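Local coordinates for protein formate dehydrogenase (Staphylococcus aureus, PDB 6TTB) that probably oxidises formate to carbon dioxide, passing the hydride to NAD+, at residues D241-H246 against S269-T274. Numbering follows the deposited sequence.
Sequences DAITIH and SYLVNT. With NAD (nicotinamide-adenine-dinucleotide), chain C.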
loop_
_atom_site.group_PDB
_atom_site.type_symbol
_atom_site.label_atom_id
_atom_site.label_comp_id
_atom_site.label_asym_id
_atom_site.label_seq_id
_atom_site.Cartn_x
_atom_site.Cartn_y
_atom_site.Cartn_z
ATOM N N ASP A 241 1.163 -13.685 9.710
ATOM C CA ASP A 241 0.648 -13.629 8.355
ATOM C C ASP A 241 1.592 -12.830 7.491
ATOM O O ASP A 241 1.929 -13.238 6.390
ATOM C CB ASP A 241 -0.773 -13.093 8.304
ATOM C CG ASP A 241 -1.760 -14.102 8.877
ATOM O OD1 ASP A 241 -1.857 -15.184 8.309
ATOM O OD2 ASP A 241 -2.351 -13.822 9.968
ATOM N N ALA A 242 2.084 -11.710 8.006
ATOM C CA ALA A 242 3.231 -11.087 7.355
ATOM C C ALA A 242 4.070 -10.423 8.398
ATOM O O ALA A 242 3.586 -10.194 9.496
ATOM C CB ALA A 242 2.797 -10.083 6.353
ATOM N N ILE A 243 5.302 -10.070 8.031
ATOM C CA ILE A 243 6.262 -9.544 8.976
ATOM C C ILE A 243 6.870 -8.274 8.418
ATOM O O ILE A 243 7.259 -8.197 7.232
ATOM C CB ILE A 243 7.365 -10.588 9.222
ATOM C CG1 ILE A 243 6.855 -11.781 10.040
ATOM C CG2 ILE A 243 8.565 -9.959 9.889
ATOM C CD1 ILE A 243 7.733 -13.027 9.984
ATOM N N THR A 244 7.028 -7.290 9.286
ATOM C CA THR A 244 7.715 -6.081 8.907
ATOM C C THR A 244 8.888 -5.916 9.846
ATOM O O THR A 244 8.752 -6.166 11.057
ATOM C CB THR A 244 6.733 -4.885 8.846
ATOM O OG1 THR A 244 7.397 -3.686 8.481
ATOM C CG2 THR A 244 5.992 -4.595 10.121
ATOM N N ILE A 245 10.009 -5.449 9.286
ATOM C CA ILE A 245 11.311 -5.404 9.957
ATOM C C ILE A 245 11.596 -3.986 10.386
ATOM O O ILE A 245 11.590 -3.068 9.552
ATOM C CB ILE A 245 12.396 -5.840 8.973
ATOM C CG1 ILE A 245 12.014 -7.134 8.245
ATOM C CG2 ILE A 245 13.755 -5.855 9.611
ATOM C CD1 ILE A 245 12.558 -8.401 8.774
ATOM N N HIS A 246 11.910 -3.817 11.652
ATOM C CA HIS A 246 12.272 -2.497 12.169
ATOM C C HIS A 246 13.442 -2.628 13.102
ATOM O O HIS A 246 13.454 -2.009 14.158
ATOM C CB HIS A 246 11.045 -1.746 12.794
ATOM C CG HIS A 246 9.944 -1.624 11.793
ATOM N ND1 HIS A 246 10.053 -0.772 10.710
ATOM C CD2 HIS A 246 8.890 -2.464 11.520
ATOM C CE1 HIS A 246 9.007 -0.943 9.934
ATOM N NE2 HIS A 246 8.282 -1.998 10.409
ATOM N N SER A 269 3.129 -16.256 3.115
ATOM C CA SER A 269 3.133 -15.057 3.950
ATOM C C SER A 269 3.756 -13.908 3.173
ATOM O O SER A 269 4.107 -14.069 1.992
ATOM C CB SER A 269 3.812 -15.300 5.245
ATOM O OG SER A 269 4.978 -16.036 5.032
ATOM N N TYR A 270 3.885 -12.743 3.829
ATOM C CA TYR A 270 4.490 -11.584 3.171
ATOM C C TYR A 270 5.563 -10.994 4.085
ATOM O O TYR A 270 5.450 -11.073 5.301
ATOM C CB TYR A 270 3.451 -10.477 2.910
ATOM C CG TYR A 270 2.253 -10.889 2.119
ATOM C CD1 TYR A 270 1.212 -11.639 2.684
ATOM C CD2 TYR A 270 2.125 -10.489 0.801
ATOM C CE1 TYR A 270 0.088 -11.991 1.951
ATOM C CE2 TYR A 270 1.000 -10.825 0.059
ATOM C CZ TYR A 270 -0.014 -11.591 0.630
ATOM O OH TYR A 270 -1.089 -11.917 -0.159
ATOM N N LEU A 271 6.496 -10.241 3.470
ATOM C CA LEU A 271 7.639 -9.726 4.180
ATOM C C LEU A 271 7.856 -8.314 3.738
ATOM O O LEU A 271 7.944 -8.066 2.522
ATOM C CB LEU A 271 8.899 -10.565 3.830
ATOM C CG LEU A 271 10.177 -10.240 4.631
ATOM C CD1 LEU A 271 9.955 -10.303 6.140
ATOM C CD2 LEU A 271 11.270 -11.123 4.249
ATOM N N VAL A 272 8.059 -7.430 4.740
ATOM C CA VAL A 272 8.280 -6.034 4.451
ATOM C C VAL A 272 9.477 -5.606 5.242
ATOM O O VAL A 272 9.574 -5.864 6.431
ATOM C CB VAL A 272 7.068 -5.145 4.752
ATOM C CG1 VAL A 272 7.445 -3.678 4.882
ATOM C CG2 VAL A 272 6.067 -5.274 3.667
ATOM N N ASN A 273 10.397 -4.978 4.534
ATOM C CA ASN A 273 11.642 -4.609 5.116
ATOM C C ASN A 273 12.021 -3.240 4.580
ATOM O O ASN A 273 12.486 -3.119 3.456
ATOM C CB ASN A 273 12.697 -5.638 4.841
ATOM C CG ASN A 273 14.066 -5.133 5.225
ATOM O OD1 ASN A 273 14.176 -4.212 6.062
ATOM N ND2 ASN A 273 15.125 -5.745 4.640
ATOM N N THR A 274 11.778 -2.238 5.412
ATOM C CA THR A 274 12.240 -0.918 5.206
ATOM C C THR A 274 13.295 -0.549 6.281
ATOM O O THR A 274 13.406 0.650 6.677
ATOM C CB THR A 274 11.074 -0.018 5.524
ATOM O OG1 THR A 274 10.585 -0.448 6.820
ATOM C CG2 THR A 274 10.032 -0.072 4.436
HETATM P PA NAD C . 15.144 1.690 17.184
HETATM O O1A NAD C . 16.475 1.598 17.849
HETATM O O2A NAD C . 14.021 2.533 17.760
HETATM O O5B NAD C . 14.603 0.218 16.812
HETATM C C5B NAD C . 15.466 -0.937 16.855
HETATM C C4B NAD C . 14.962 -1.854 17.942
HETATM O O4B NAD C . 15.208 -3.206 17.510
HETATM C C3B NAD C . 15.638 -1.682 19.323
HETATM O O3B NAD C . 14.838 -1.077 20.339
HETATM C C2B NAD C . 16.087 -3.090 19.732
HETATM O O2B NAD C . 15.603 -3.484 21.000
HETATM C C1B NAD C . 15.609 -4.003 18.594
HETATM N N9A NAD C . 16.629 -4.967 18.167
HETATM C C8A NAD C . 17.979 -4.946 18.495
HETATM N N7A NAD C . 18.626 -6.022 18.114
HETATM C C5A NAD C . 17.640 -6.857 17.588
HETATM C C6A NAD C . 17.665 -8.182 17.064
HETATM N N6A NAD C . 18.731 -8.961 17.043
HETATM N N1A NAD C . 16.476 -8.730 16.705
HETATM C C2A NAD C . 15.374 -7.967 16.769
HETATM N N3A NAD C . 15.237 -6.709 17.198
HETATM C C4A NAD C . 16.406 -6.204 17.607
HETATM O O3 NAD C . 15.393 2.197 15.733
HETATM P PN NAD C . 14.245 2.697 14.800
HETATM O O1N NAD C . 14.277 4.202 14.870
HETATM O O2N NAD C . 12.972 1.980 15.142
HETATM O O5D NAD C . 14.804 2.183 13.369
HETATM C C5D NAD C . 14.367 0.886 12.858
HETATM C C4D NAD C . 15.265 0.540 11.722
HETATM O O4D NAD C . 14.752 1.194 10.535
HETATM C C3D NAD C . 16.716 1.033 11.938
HETATM O O3D NAD C . 17.635 -0.033 12.123
HETATM C C2D NAD C . 17.012 1.913 10.720
HETATM O O2D NAD C . 18.216 1.621 10.023
HETATM C C1D NAD C . 15.827 1.724 9.791
HETATM N N1N NAD C . 15.443 3.028 9.230
HETATM C C2N NAD C . 15.372 3.190 7.812
HETATM C C3N NAD C . 15.003 4.432 7.249
HETATM C C7N NAD C . 14.637 4.533 5.767
HETATM O O7N NAD C . 14.774 5.614 5.198
HETATM N N7N NAD C . 14.151 3.446 5.135
HETATM C C4N NAD C . 14.940 5.575 8.130
HETATM C C5N NAD C . 15.047 5.400 9.526
HETATM C C6N NAD C . 15.328 4.123 10.052
HETATM O O HOH W 1 12.368 0.435 9.459
#
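Ile243 and Ile245 each reach across to Val272 through the backbone, and between them they show how parallel strands share bonds. Ile243 O accepts from Val272 N at 2.7 Å, almost head-on to the carbonyl, and Ile245 N returns a bond to Val272 O. Toward the N-terminal ends of the strands, Ile243 N donates to Tyr270 O, and Tyr270 N donates to Asp241 O over a longer 3.3 Å. Thr244 CA adds a C-H...O contact to Val272 O at 3.1 Å.

Apolar packing takes both faces of the sheet. On one, Leu271 CD1 sits 4.0 Å from Ile243 CG2 and also meets Ile245 CD1; CG anti to the backbone N (chi1 -173°) carries the leucine branch there, while Ile245 CG1 leans on Asn273 CB. On the other, Ala242 CB rests against Tyr270 CB, and Thr244 lies alongside Val272, on the face where helix 144-160 packs.

Polar links gather at the C-terminal ends. Thr244 OG1, anti to its own backbone N (chi1 180°), shares a hydrogen bond with His246 NE2 at 2.7 Å, which helps fix the ring's rotation. His246 ND1 meets a water that donates to NAD O4D and, weakly, to Thr274 O; Thr274 O also accepts a hydrogen bond from the carboxamide N7N of NAD, 3.3 Å away. Joined through helix 259-264, the strands form a right-handed beta-alpha-beta crossover of the Rossmann fold, whose C-terminal strand ends typically receive the dinucleotide.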